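Local atomic coordinates of cytochrome P450 (PDB entry 3OFT), a protein that carries a haem and belongs to the cytochrome P450 family, with a mostly alpha-helical fold and a smaller beta-sheet region. Residues D15-P20 and G381-A386; D25-W30 and Y278-V283; A282-A287 and L303-S308. One frame throughout, in Å; residues are numbered along the deposited sequence.

Contact 1 (D15-P20 and G381-A386); sequences DIFNPP and GGNVGA. With HX2 ((2R,5R)-hexane-2,5-diol), chain E.
The CB of Phe17 leaves its backbone on the side turned from loop 381-386, yet the ring comes back to it. With CG anti to the carbonyl carbon (chi1 -61°), the ring lies alongside the Gly381-Gly382 loop, Phe17 CD1 4.0 Å from Gly382 CA and Phe17 CE1 4.3 Å from Asn383 OD1, an oblique approach. Ile16 sits over one face of this ring, its CG1 offset toward the rim. Pro19 also turns its CB toward the glycines, and Pro19 CD lies 4.3 Å from Gly381 CA. The two backbones approach closely, Phe17 CA lying 4.1 Å from Gly382 CA. A CB on Gly381 would clash with Pro19 CD; Gly382 has a positive phi (84°), where a CB would jam against the preceding carbonyl O. Gly382 N donates to Ile16 O at 3.2 Å, in the carbonyl plane on a lone pair, though the N-H...O angle is only 146°. Ile16 O also accepts a hydrogen bond from water 1, at 2.8 Å, and that water donates as well to Gly382 O. Water 2 makes the second bridge, giving to Phe17 O and accepting from Gly381 N. A type I turn and an Asx turn shape residues 15-18: Phe17 N donates to Asp15 OD2 at 2.9 Å from above the carboxylate plane, and Asn45 also hydrogen-bonds that oxygen. Asn383 CB meets O1 of hexane-2,5-diol at 3.2 Å, while its OD1 is hydrogen-bonded to Tyr305 OH, which would restrain the rotation of the amide. The chemistry is thus backbone-led: one direct bond and two waters satisfy Ile16 O, Phe17 O and the Gly381-Gly382 peptide atoms facing them, so the loop presenting Asn383 to the ligand pocket is backed by the chain's beginning.

Contact 2 (D25-W30 and Y278-V283); sequences DYFAAW and YPTVAV. With HEM (protoporphyrin IX containing Fe), chain D; HX2 ((2R,5R)-hexane-2,5-diol), chain E.
The run from Tyr278 to Val283, leaving helix 267-277 for strand 282-287, forms part of the haem and hexane-2,5-diol pockets, and helix 26-31 packs against it through Tyr26 and Phe27. The Tyr26 ring, CG anti to the backbone N (chi1 165°), lies between Trp30 CD1 over one face and Thr280 CB over the opposite one, both toward the rim. Thr280 CG2 makes an off-centre CH-pi contact, 4.3 Å from the Tyr26 centroid, and at the same time touches Phe27 CZ. Past the ring, Tyr26 OH is hydrogen-bonded to water 3 and to water 4, the latter at 2.6 Å; these waters donate to Val281 O and Thr280 O respectively. Phe27 receives the edge of Tyr278 toward its face in an offset edge-to-face pair, centroids 5.5 Å apart and planes at 62°. The edge of Phe27 meets Pro279 O, 3.3 Å from Phe27 CE1, a buried carbonyl that has no hydrogen-bond partner in the model. The polar ends turn elsewhere: Tyr278 OH to His249, Thr280 OG1 to Gly385 O. Asp25 caps the helix, its OD1 accepting from Ala28 N at 3.1 Å. On the pocket side, Val281 CG2 rests 3.8 Å from the haem methyl CMB, and O1 of the diol donates to Ala282 O at 2.7 Å. The diol's O2 is hydrogen-bonded to water 5, which is bound to the iron. This is the P450 arrangement in which the chain leaving helix K enters the beta-sheet region and, on the way, lines the cavity over the haem.

Contact 3 (A282-A287 and L303-S308); sequences AVSRNA and LVYLPS. With HEM (protoporphyrin IX containing Fe), chain D; HX2 ((2R,5R)-hexane-2,5-diol), chain E.
Arg285 starts from strand 282-287 with CG anti to the carbonyl carbon, its CB flanking Val304 O on the neighbouring strand. Arg285 CG then touches Leu306 CD1 at 4.0 Å, the two side chains crossing at about a right angle. A bend at chi2 (-67°) and an extended CG-CD bond (chi3 -170°) carry the guanidinium to a haem propionate. The carboxylate lies at the edge of the group, in its plane, and both tips are used: Arg285 NH1 donates to HEM O1A at 2.9 Å, Arg285 NH2 to HEM O2A at 2.8 Å and nearly straight (169°). NH1 also reaches back to Ser284 O, so the guanidinium is gripped at three acceptors, and its positive charge would be expected to stabilise an ionised propionate. Trp61 NE1, His343 and Arg98 hydrogen-bond to the haem too. The platform for this arm is an antiparallel strand pair in the mixed sheet of the P450 fold: Val283 and Leu306, then Arg285 and Val304, are hydrogen-bonded pairs, with Leu306 N meeting Val283 O at 2.8 Å almost along the C=O axis. On the face bearing Arg285, Val283 CG2 leans on Leu306 CB, while Val283 CG1 stands 3.6 Å from HEM O1A. The other face belongs to Tyr305, whose CG is anti to the backbone N, bringing the ring beside Ala282 and Ser284. Ala282 CB packs tightly against Tyr305 CE1, 3.3 Å away; Ser284 OG sits in the ring plane at the edge, 3.4 Å from Tyr305 CD2, and the Tyr305 hydroxyl is held by Asn383. At the far end of the pair, Leu303 CD1 lies 3.5 Å from Asn286 CB.

Contacts 2 and 3 are buried and share Ala282 and Val283 at the start of strand 282-287; contact 1 is only partly buried. Their chemistry follows their place: contact 1 joins two loops through peptide groups and waters, contact 2 sets aromatic rings of a helix against an irregular run, and contact 3 is regular strand pairing with one charged arm to the haem. Cross-bonds tie them together: Asn383 O to Ala282 N, Val281 O to Ser308 OG. Trp30 of contact 2 touches Pro19 of contact 1 and Tyr305 and Pro307 of contact 3. All three touch hexane-2,5-diol, but contacts 2 and 3 alone also meet the haem.

Contact 1 (D15-P20 and G381-A386)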
loop_
_atom_site.group_PDB
_atom_site.type_symbol
_atom_site.label_atom_id
_atom_site.label_comp_id
_atom_site.label_asym_id
_atom_site.label_seq_id
_atom_site.Cartn_x
_atom_site.Cartn_y
_atom_site.Cartn_z
ATOM N N ASP A 15 15.839 -3.618 -12.598
ATOM C CA ASP A 15 15.916 -3.841 -11.158
ATOM C C ASP A 15 14.690 -3.219 -10.483
ATOM O O ASP A 15 14.592 -1.998 -10.390
ATOM C CB ASP A 15 17.182 -3.189 -10.591
ATOM C CG ASP A 15 17.293 -3.300 -9.076
ATOM O OD1 ASP A 15 18.299 -2.748 -8.577
ATOM O OD2 ASP A 15 16.425 -3.897 -8.361
ATOM N N ILE A 16 13.773 -4.056 -9.996
ATOM C CA ILE A 16 12.536 -3.550 -9.373
ATOM C C ILE A 16 12.725 -2.669 -8.127
ATOM O O ILE A 16 11.849 -1.836 -7.790
ATOM C CB ILE A 16 11.551 -4.713 -9.111
ATOM C CG1 ILE A 16 12.167 -5.681 -8.086
ATOM C CG2 ILE A 16 11.176 -5.331 -10.474
ATOM C CD1 ILE A 16 11.563 -7.095 -8.047
ATOM N N PHE A 17 13.874 -2.805 -7.473
ATOM C CA PHE A 17 14.215 -1.977 -6.326
ATOM C C PHE A 17 14.747 -0.595 -6.704
ATOM O O PHE A 17 14.691 0.314 -5.888
ATOM C CB PHE A 17 15.165 -2.717 -5.355
ATOM C CG PHE A 17 14.562 -3.971 -4.779
ATOM C CD1 PHE A 17 13.566 -3.900 -3.812
ATOM C CD2 PHE A 17 14.966 -5.232 -5.230
ATOM C CE1 PHE A 17 12.997 -5.058 -3.272
ATOM C CE2 PHE A 17 14.392 -6.402 -4.703
ATOM C CZ PHE A 17 13.414 -6.320 -3.722
ATOM N N ASN A 18 15.295 -0.441 -7.910
ATOM C CA ASN A 18 15.710 0.880 -8.380
ATOM C C ASN A 18 15.514 1.038 -9.883
ATOM O O ASN A 18 16.476 1.011 -10.652
ATOM C CB ASN A 18 17.105 1.350 -7.882
ATOM C CG ASN A 18 18.026 0.221 -7.462
ATOM O OD1 ASN A 18 17.872 -0.380 -6.393
ATOM N ND2 ASN A 18 19.033 -0.045 -8.285
ATOM N N PRO A 19 14.250 1.170 -10.319
ATOM C CA PRO A 19 14.024 1.366 -11.749
ATOM C C PRO A 19 14.748 2.638 -12.251
ATOM O O PRO A 19 14.836 3.638 -11.525
ATOM C CB PRO A 19 12.504 1.495 -11.846
ATOM C CG PRO A 19 11.981 0.752 -10.625
ATOM C CD PRO A 19 12.990 1.061 -9.558
ATOM N N PRO A 20 15.335 2.583 -13.454
ATOM C CA PRO A 20 16.059 3.769 -13.962
ATOM C C PRO A 20 15.170 5.029 -14.004
ATOM O O PRO A 20 14.064 4.980 -14.528
ATOM C CB PRO A 20 16.468 3.321 -15.369
ATOM C CG PRO A 20 16.730 1.798 -15.150
ATOM C CD PRO A 20 15.520 1.411 -14.331
ATOM N N GLY A 381 11.659 3.448 -5.426
ATOM C CA GLY A 381 10.941 2.311 -6.010
ATOM C C GLY A 381 10.773 1.233 -4.959
ATOM O O GLY A 381 10.418 1.536 -3.837
ATOM N N GLY A 382 11.042 -0.025 -5.287
ATOM C CA GLY A 382 10.713 -1.138 -4.336
ATOM C C GLY A 382 9.255 -1.578 -4.449
ATOM O O GLY A 382 8.538 -1.134 -5.353
ATOM N N ASN A 383 8.790 -2.409 -3.504
ATOM C CA ASN A 383 7.450 -2.960 -3.585
ATOM C C ASN A 383 6.376 -1.920 -3.323
ATOM O O ASN A 383 5.292 -2.062 -3.834
ATOM C CB ASN A 383 7.280 -4.122 -2.606
ATOM C CG ASN A 383 8.355 -5.198 -2.808
ATOM O OD1 ASN A 383 8.763 -5.489 -3.946
ATOM N ND2 ASN A 383 8.876 -5.730 -1.690
ATOM N N VAL A 384 6.679 -0.881 -2.541
ATOM C CA VAL A 384 5.710 0.217 -2.337
ATOM C C VAL A 384 6.453 1.516 -2.653
ATOM O O VAL A 384 7.181 2.042 -1.806
ATOM C CB VAL A 384 5.183 0.267 -0.877
ATOM C CG1 VAL A 384 4.195 1.448 -0.698
ATOM C CG2 VAL A 384 4.512 -1.056 -0.478
ATOM N N GLY A 385 6.309 1.992 -3.885
ATOM C CA GLY A 385 6.942 3.225 -4.343
ATOM C C GLY A 385 6.371 4.428 -3.625
ATOM O O GLY A 385 5.213 4.419 -3.190
ATOM N N ALA A 386 7.195 5.454 -3.442
ATOM C CA ALA A 386 6.795 6.587 -2.619
ATOM C C ALA A 386 7.672 7.811 -2.859
ATOM O O ALA A 386 8.825 7.682 -3.318
ATOM C CB ALA A 386 6.787 6.199 -1.090
HETATM C C1 HX2 E . 5.221 -7.200 -0.035
HETATM O O1 HX2 E . 5.223 -6.566 -2.399
HETATM C C2 HX2 E . 4.802 -6.155 -1.080
HETATM O O2 HX2 E . 1.099 -4.328 1.634
HETATM C C3 HX2 E . 3.313 -5.799 -1.036
HETATM C C4 HX2 E . 2.850 -5.343 0.358
HETATM C C5 HX2 E . 1.521 -4.577 0.299
HETATM C C6 HX2 E . 0.443 -5.420 -0.412
HETATM O O HOH W 1 9.635 -0.197 -7.826
HETATM O O HOH W 2 14.510 3.139 -5.483
#

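Contact 2 (D25-W30 and Y278-V283)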
loop_
_atom_site.group_PDB
_atom_site.type_symbol
_atom_site.label_atom_id
_atom_site.label_comp_id
_atom_site.label_asym_id
_atom_site.label_seq_id
_atom_site.Cartn_x
_atom_site.Cartn_y
_atom_site.Cartn_z
ATOM N N ASP A 25 10.745 10.271 -11.043
ATOM C CA ASP A 25 9.330 9.989 -11.368
ATOM C C ASP A 25 9.160 8.456 -11.351
ATOM O O ASP A 25 9.690 7.766 -12.220
ATOM C CB ASP A 25 9.016 10.539 -12.767
ATOM C CG ASP A 25 7.517 10.495 -13.149
ATOM O OD1 ASP A 25 6.708 9.748 -12.559
ATOM O OD2 ASP A 25 7.159 11.204 -14.128
ATOM N N TYR A 26 8.495 7.948 -10.316
ATOM C CA TYR A 26 8.242 6.493 -10.145
ATOM C C TYR A 26 7.418 5.951 -11.293
ATOM O O TYR A 26 7.741 4.892 -11.823
ATOM C CB TYR A 26 7.585 6.180 -8.767
ATOM C CG TYR A 26 6.973 4.787 -8.656
ATOM C CD1 TYR A 26 7.688 3.725 -8.077
ATOM C CD2 TYR A 26 5.678 4.534 -9.154
ATOM C CE1 TYR A 26 7.150 2.437 -8.030
ATOM C CE2 TYR A 26 5.122 3.250 -9.093
ATOM C CZ TYR A 26 5.849 2.217 -8.514
ATOM O OH TYR A 26 5.286 0.955 -8.495
ATOM N N PHE A 27 6.378 6.691 -11.686
ATOM C CA PHE A 27 5.427 6.324 -12.727
ATOM C C PHE A 27 6.093 6.247 -14.107
ATOM O O PHE A 27 5.978 5.242 -14.807
ATOM C CB PHE A 27 4.242 7.312 -12.676
ATOM C CG PHE A 27 3.647 7.418 -11.293
ATOM C CD1 PHE A 27 2.895 6.363 -10.795
ATOM C CD2 PHE A 27 3.967 8.497 -10.439
ATOM C CE1 PHE A 27 2.367 6.414 -9.487
ATOM C CE2 PHE A 27 3.474 8.537 -9.115
ATOM C CZ PHE A 27 2.673 7.490 -8.654
ATOM N N ALA A 28 6.828 7.291 -14.473
ATOM C CA ALA A 28 7.527 7.258 -15.749
ATOM C C ALA A 28 8.550 6.080 -15.769
ATOM O O ALA A 28 8.707 5.407 -16.798
ATOM C CB ALA A 28 8.237 8.593 -15.982
ATOM N N ALA A 29 9.252 5.854 -14.659
ATOM C CA ALA A 29 10.270 4.764 -14.591
ATOM C C ALA A 29 9.698 3.371 -14.923
ATOM O O ALA A 29 10.311 2.600 -15.662
ATOM C CB ALA A 29 10.993 4.757 -13.241
ATOM N N TRP A 30 8.537 3.050 -14.358
ATOM C CA TRP A 30 7.832 1.805 -14.639
ATOM C C TRP A 30 7.225 1.764 -16.028
ATOM O O TRP A 30 7.279 0.735 -16.713
ATOM C CB TRP A 30 6.743 1.613 -13.579
ATOM C CG TRP A 30 7.306 0.912 -12.401
ATOM C CD1 TRP A 30 7.728 1.464 -11.200
ATOM C CD2 TRP A 30 7.585 -0.479 -12.331
ATOM N NE1 TRP A 30 8.236 0.458 -10.386
ATOM C CE2 TRP A 30 8.152 -0.739 -11.054
ATOM C CE3 TRP A 30 7.401 -1.548 -13.230
ATOM C CZ2 TRP A 30 8.509 -2.047 -10.638
ATOM C CZ3 TRP A 30 7.783 -2.833 -12.825
ATOM C CH2 TRP A 30 8.318 -3.069 -11.545
ATOM N N TYR A 278 -2.485 7.283 -8.967
ATOM C CA TYR A 278 -1.124 7.169 -8.354
ATOM C C TYR A 278 -0.837 5.872 -7.599
ATOM O O TYR A 278 -0.393 5.926 -6.429
ATOM C CB TYR A 278 -0.779 8.372 -7.437
ATOM C CG TYR A 278 -0.893 9.692 -8.175
ATOM C CD1 TYR A 278 0.049 10.036 -9.155
ATOM C CD2 TYR A 278 -1.942 10.569 -7.920
ATOM C CE1 TYR A 278 -0.051 11.268 -9.874
ATOM C CE2 TYR A 278 -2.046 11.798 -8.625
ATOM C CZ TYR A 278 -1.082 12.142 -9.575
ATOM O OH TYR A 278 -1.141 13.339 -10.286
ATOM N N PRO A 279 -1.006 4.712 -8.273
ATOM C CA PRO A 279 -0.747 3.458 -7.587
ATOM C C PRO A 279 0.752 3.168 -7.521
ATOM O O PRO A 279 1.488 3.393 -8.521
ATOM C CB PRO A 279 -1.453 2.426 -8.491
ATOM C CG PRO A 279 -1.209 2.999 -9.916
ATOM C CD PRO A 279 -1.523 4.490 -9.645
ATOM N N THR A 280 1.219 2.643 -6.396
ATOM C CA THR A 280 2.657 2.393 -6.286
ATOM C C THR A 280 2.967 1.030 -5.701
ATOM O O THR A 280 4.131 0.780 -5.322
ATOM C CB THR A 280 3.363 3.480 -5.464
ATOM O OG1 THR A 280 2.877 3.487 -4.109
ATOM C CG2 THR A 280 3.226 4.905 -6.135
ATOM N N VAL A 281 1.932 0.183 -5.590
ATOM C CA VAL A 281 2.123 -1.140 -4.988
ATOM C C VAL A 281 2.438 -2.195 -6.055
ATOM O O VAL A 281 1.779 -2.236 -7.100
ATOM C CB VAL A 281 0.968 -1.552 -3.995
ATOM C CG1 VAL A 281 1.286 -2.925 -3.416
ATOM C CG2 VAL A 281 0.871 -0.521 -2.804
ATOM N N ALA A 282 3.481 -2.998 -5.823
ATOM C CA ALA A 282 3.759 -4.175 -6.673
ATOM C C ALA A 282 3.852 -5.394 -5.791
ATOM O O ALA A 282 4.251 -5.266 -4.605
ATOM C CB ALA A 282 5.091 -4.002 -7.498
ATOM N N VAL A 283 3.462 -6.562 -6.332
ATOM C CA VAL A 283 3.469 -7.798 -5.551
ATOM C C VAL A 283 4.220 -8.910 -6.256
ATOM O O VAL A 283 4.396 -8.884 -7.492
ATOM C CB VAL A 283 2.044 -8.305 -5.221
ATOM C CG1 VAL A 283 1.275 -7.252 -4.398
ATOM C CG2 VAL A 283 1.280 -8.745 -6.521
HETATM C CHA HEM D . -3.671 -6.527 0.575
HETATM C CHB HEM D . -2.691 -2.147 -1.312
HETATM C CHC HEM D . -4.074 -0.085 2.827
HETATM C CHD HEM D . -4.025 -4.385 4.973
HETATM C C1A HEM D . -3.359 -5.503 -0.300
HETATM C C2A HEM D . -3.046 -5.688 -1.697
HETATM C C3A HEM D . -2.776 -4.507 -2.242
HETATM C C4A HEM D . -2.872 -3.502 -1.181
HETATM C CMA HEM D . -2.352 -4.294 -3.717
HETATM C CAA HEM D . -3.077 -7.046 -2.458
HETATM C CBA HEM D . -1.763 -7.750 -2.201
HETATM C CGA HEM D . -1.640 -9.045 -2.990
HETATM O O1A HEM D . -0.639 -9.791 -2.754
HETATM O O2A HEM D . -2.497 -9.390 -3.864
HETATM C C1B HEM D . -2.993 -1.181 -0.361
HETATM C C2B HEM D . -2.960 0.244 -0.561
HETATM C C3B HEM D . -3.352 0.800 0.603
HETATM C C4B HEM D . -3.632 -0.266 1.545
HETATM C CMB HEM D . -2.554 0.924 -1.882
HETATM C CAB HEM D . -3.492 2.263 1.035
HETATM C CBB HEM D . -3.167 3.302 0.244
HETATM C C1C HEM D . -4.200 -1.023 3.809
HETATM C C2C HEM D . -4.641 -0.806 5.181
HETATM C C3C HEM D . -4.588 -2.031 5.776
HETATM C C4C HEM D . -4.225 -3.022 4.789
HETATM C CMC HEM D . -5.021 0.581 5.791
HETATM C CAC HEM D . -4.958 -2.470 7.213
HETATM C CBC HEM D . -4.817 -1.671 8.265
HETATM C C1D HEM D . -3.964 -5.338 4.010
HETATM C C2D HEM D . -3.997 -6.769 4.277
HETATM C C3D HEM D . -3.931 -7.417 2.906
HETATM C C4D HEM D . -3.818 -6.358 1.943
HETATM C CMD HEM D . -4.141 -7.477 5.671
HETATM C CAD HEM D . -3.957 -8.955 2.668
HETATM C CBD HEM D . -5.381 -9.282 2.187
HETATM C CGD HEM D . -5.350 -10.756 1.770
HETATM O O1D HEM D . -4.272 -11.347 1.556
HETATM O O2D HEM D . -6.412 -11.361 1.586
HETATM N NA HEM D . -3.264 -4.139 -0.018
HETATM N NB HEM D . -3.452 -1.435 0.914
HETATM N NC HEM D . -4.005 -2.379 3.603
HETATM N ND HEM D . -3.835 -5.139 2.639
HETATM FE FE HEM D . -3.713 -3.274 1.769
HETATM C C1 HX2 E . 5.221 -7.200 -0.035
HETATM O O1 HX2 E . 5.223 -6.566 -2.399
HETATM C C2 HX2 E . 4.802 -6.155 -1.080
HETATM O O2 HX2 E . 1.099 -4.328 1.634
HETATM C C3 HX2 E . 3.313 -5.799 -1.036
HETATM C C4 HX2 E . 2.850 -5.343 0.358
HETATM C C5 HX2 E . 1.521 -4.577 0.299
HETATM C C6 HX2 E . 0.443 -5.420 -0.412
HETATM O O HOH W 3 3.095 -0.566 -9.186
HETATM O O HOH W 4 6.055 -0.771 -6.754
HETATM O O HOH W 5 -1.401 -3.345 2.373
#

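Contact 3 (A282-A287 and L303-S308)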
loop_
_atom_site.group_PDB
_atom_site.type_symbol
_atom_site.label_atom_id
_atom_site.label_comp_id
_atom_site.label_asym_id
_atom_site.label_seq_id
_atom_site.Cartn_x
_atom_site.Cartn_y
_atom_site.Cartn_z
ATOM N N ALA A 282 3.481 -2.998 -5.823
ATOM C CA ALA A 282 3.759 -4.175 -6.673
ATOM C C ALA A 282 3.852 -5.394 -5.791
ATOM O O ALA A 282 4.251 -5.266 -4.605
ATOM C CB ALA A 282 5.091 -4.002 -7.498
ATOM N N VAL A 283 3.462 -6.562 -6.332
ATOM C CA VAL A 283 3.469 -7.798 -5.551
ATOM C C VAL A 283 4.220 -8.910 -6.256
ATOM O O VAL A 283 4.396 -8.884 -7.492
ATOM C CB VAL A 283 2.044 -8.305 -5.221
ATOM C CG1 VAL A 283 1.275 -7.252 -4.398
ATOM C CG2 VAL A 283 1.280 -8.745 -6.521
ATOM N N SER A 284 4.600 -9.919 -5.478
ATOM C CA SER A 284 5.280 -11.108 -6.049
ATOM C C SER A 284 4.394 -12.343 -5.982
ATOM O O SER A 284 3.525 -12.444 -5.098
ATOM C CB SER A 284 6.586 -11.385 -5.283
ATOM O OG SER A 284 7.486 -10.287 -5.367
ATOM N N ARG A 285 4.584 -13.281 -6.917
ATOM C CA ARG A 285 3.922 -14.590 -6.815
ATOM C C ARG A 285 4.923 -15.653 -7.177
ATOM O O ARG A 285 5.857 -15.368 -7.915
ATOM C CB ARG A 285 2.773 -14.696 -7.851
ATOM C CG ARG A 285 1.612 -13.662 -7.677
ATOM C CD ARG A 285 0.873 -13.963 -6.371
ATOM N NE ARG A 285 -0.380 -13.183 -6.269
ATOM C CZ ARG A 285 -0.557 -12.162 -5.454
ATOM N NH1 ARG A 285 0.410 -11.713 -4.647
ATOM N NH2 ARG A 285 -1.756 -11.589 -5.411
ATOM N N ASN A 286 4.702 -16.890 -6.724
ATOM C CA ASN A 286 5.538 -17.987 -7.181
ATOM C C ASN A 286 4.621 -18.978 -7.870
ATOM O O ASN A 286 3.563 -19.334 -7.357
ATOM C CB ASN A 286 6.329 -18.643 -6.005
ATOM C CG ASN A 286 5.432 -19.085 -4.851
ATOM O OD1 ASN A 286 4.815 -18.266 -4.140
ATOM N ND2 ASN A 286 5.392 -20.391 -4.613
ATOM N N ALA A 287 5.023 -19.423 -9.044
ATOM C CA ALA A 287 4.190 -20.362 -9.770
ATOM C C ALA A 287 4.140 -21.735 -9.076
ATOM O O ALA A 287 5.181 -22.312 -8.734
ATOM C CB ALA A 287 4.657 -20.482 -11.210
ATOM N N LEU A 303 9.356 -17.140 -10.193
ATOM C CA LEU A 303 8.723 -15.955 -9.557
ATOM C C LEU A 303 8.222 -14.956 -10.600
ATOM O O LEU A 303 8.819 -14.817 -11.675
ATOM C CB LEU A 303 9.708 -15.248 -8.621
ATOM C CG LEU A 303 9.859 -15.641 -7.138
ATOM C CD1 LEU A 303 9.385 -17.039 -6.781
ATOM C CD2 LEU A 303 11.270 -15.310 -6.600
ATOM N N VAL A 304 7.120 -14.282 -10.267
ATOM C CA VAL A 304 6.469 -13.307 -11.138
ATOM C C VAL A 304 6.221 -12.019 -10.338
ATOM O O VAL A 304 5.693 -12.086 -9.218
ATOM C CB VAL A 304 5.090 -13.815 -11.632
ATOM C CG1 VAL A 304 4.524 -12.833 -12.661
ATOM C CG2 VAL A 304 5.203 -15.255 -12.194
ATOM N N TYR A 305 6.621 -10.877 -10.889
ATOM C CA TYR A 305 6.439 -9.587 -10.199
ATOM C C TYR A 305 5.361 -8.801 -10.945
ATOM O O TYR A 305 5.400 -8.706 -12.191
ATOM C CB TYR A 305 7.748 -8.806 -10.208
ATOM C CG TYR A 305 7.836 -7.686 -9.194
ATOM C CD1 TYR A 305 7.807 -6.360 -9.605
ATOM C CD2 TYR A 305 7.914 -7.967 -7.823
ATOM C CE1 TYR A 305 7.912 -5.326 -8.675
ATOM C CE2 TYR A 305 8.001 -6.938 -6.886
ATOM C CZ TYR A 305 7.996 -5.630 -7.331
ATOM O OH TYR A 305 8.105 -4.603 -6.423
ATOM N N LEU A 306 4.417 -8.243 -10.188
ATOM C CA LEU A 306 3.217 -7.621 -10.738
ATOM C C LEU A 306 3.079 -6.181 -10.247
ATOM O O LEU A 306 2.679 -5.967 -9.107
ATOM C CB LEU A 306 1.974 -8.407 -10.296
ATOM C CG LEU A 306 1.967 -9.901 -10.567
ATOM C CD1 LEU A 306 0.689 -10.505 -10.022
ATOM C CD2 LEU A 306 2.091 -10.197 -12.084
ATOM N N PRO A 307 3.363 -5.195 -11.118
ATOM C CA PRO A 307 3.232 -3.809 -10.748
ATOM C C PRO A 307 1.853 -3.261 -11.071
ATOM O O PRO A 307 1.467 -3.202 -12.225
ATOM C CB PRO A 307 4.302 -3.121 -11.580
ATOM C CG PRO A 307 4.393 -3.956 -12.828
ATOM C CD PRO A 307 4.050 -5.364 -12.415
ATOM N N SER A 308 1.129 -2.815 -10.054
ATOM C CA SER A 308 -0.215 -2.256 -10.303
ATOM C C SER A 308 -0.207 -1.043 -11.249
ATOM O O SER A 308 -1.165 -0.880 -12.007
ATOM C CB SER A 308 -0.941 -1.908 -9.000
ATOM O OG SER A 308 -0.212 -0.914 -8.295
HETATM C CHA HEM D . -3.671 -6.527 0.575
HETATM C CHB HEM D . -2.691 -2.147 -1.312
HETATM C CHC HEM D . -4.074 -0.085 2.827
HETATM C CHD HEM D . -4.025 -4.385 4.973
HETATM C C1A HEM D . -3.359 -5.503 -0.300
HETATM C C2A HEM D . -3.046 -5.688 -1.697
HETATM C C3A HEM D . -2.776 -4.507 -2.242
HETATM C C4A HEM D . -2.872 -3.502 -1.181
HETATM C CMA HEM D . -2.352 -4.294 -3.717
HETATM C CAA HEM D . -3.077 -7.046 -2.458
HETATM C CBA HEM D . -1.763 -7.750 -2.201
HETATM C CGA HEM D . -1.640 -9.045 -2.990
HETATM O O1A HEM D . -0.639 -9.791 -2.754
HETATM O O2A HEM D . -2.497 -9.390 -3.864
HETATM C C1B HEM D . -2.993 -1.181 -0.361
HETATM C C2B HEM D . -2.960 0.244 -0.561
HETATM C C3B HEM D . -3.352 0.800 0.603
HETATM C C4B HEM D . -3.632 -0.266 1.545
HETATM C CMB HEM D . -2.554 0.924 -1.882
HETATM C CAB HEM D . -3.492 2.263 1.035
HETATM C CBB HEM D . -3.167 3.302 0.244
HETATM C C1C HEM D . -4.200 -1.023 3.809
HETATM C C2C HEM D . -4.641 -0.806 5.181
HETATM C C3C HEM D . -4.588 -2.031 5.776
HETATM C C4C HEM D . -4.225 -3.022 4.789
HETATM C CMC HEM D . -5.021 0.581 5.791
HETATM C CAC HEM D . -4.958 -2.470 7.213
HETATM C CBC HEM D . -4.817 -1.671 8.265
HETATM C C1D HEM D . -3.964 -5.338 4.010
HETATM C C2D HEM D . -3.997 -6.769 4.277
HETATM C C3D HEM D . -3.931 -7.417 2.906
HETATM C C4D HEM D . -3.818 -6.358 1.943
HETATM C CMD HEM D . -4.141 -7.477 5.671
HETATM C CAD HEM D . -3.957 -8.955 2.668
HETATM C CBD HEM D . -5.381 -9.282 2.187
HETATM C CGD HEM D . -5.350 -10.756 1.770
HETATM O O1D HEM D . -4.272 -11.347 1.556
HETATM O O2D HEM D . -6.412 -11.361 1.586
HETATM N NA HEM D . -3.264 -4.139 -0.018
HETATM N NB HEM D . -3.452 -1.435 0.914
HETATM N NC HEM D . -4.005 -2.379 3.603
HETATM N ND HEM D . -3.835 -5.139 2.639
HETATM FE FE HEM D . -3.713 -3.274 1.769
HETATM C C1 HX2 E . 5.221 -7.200 -0.035
HETATM O O1 HX2 E . 5.223 -6.566 -2.399
HETATM C C2 HX2 E . 4.802 -6.155 -1.080
HETATM O O2 HX2 E . 1.099 -4.328 1.634
HETATM C C3 HX2 E . 3.313 -5.799 -1.036
HETATM C C4 HX2 E . 2.850 -5.343 0.358
HETATM C C5 HX2 E . 1.521 -4.577 0.299
HETATM C C6 HX2 E . 0.443 -5.420 -0.412
HETATM O O HOH W 5 -1.401 -3.345 2.373
#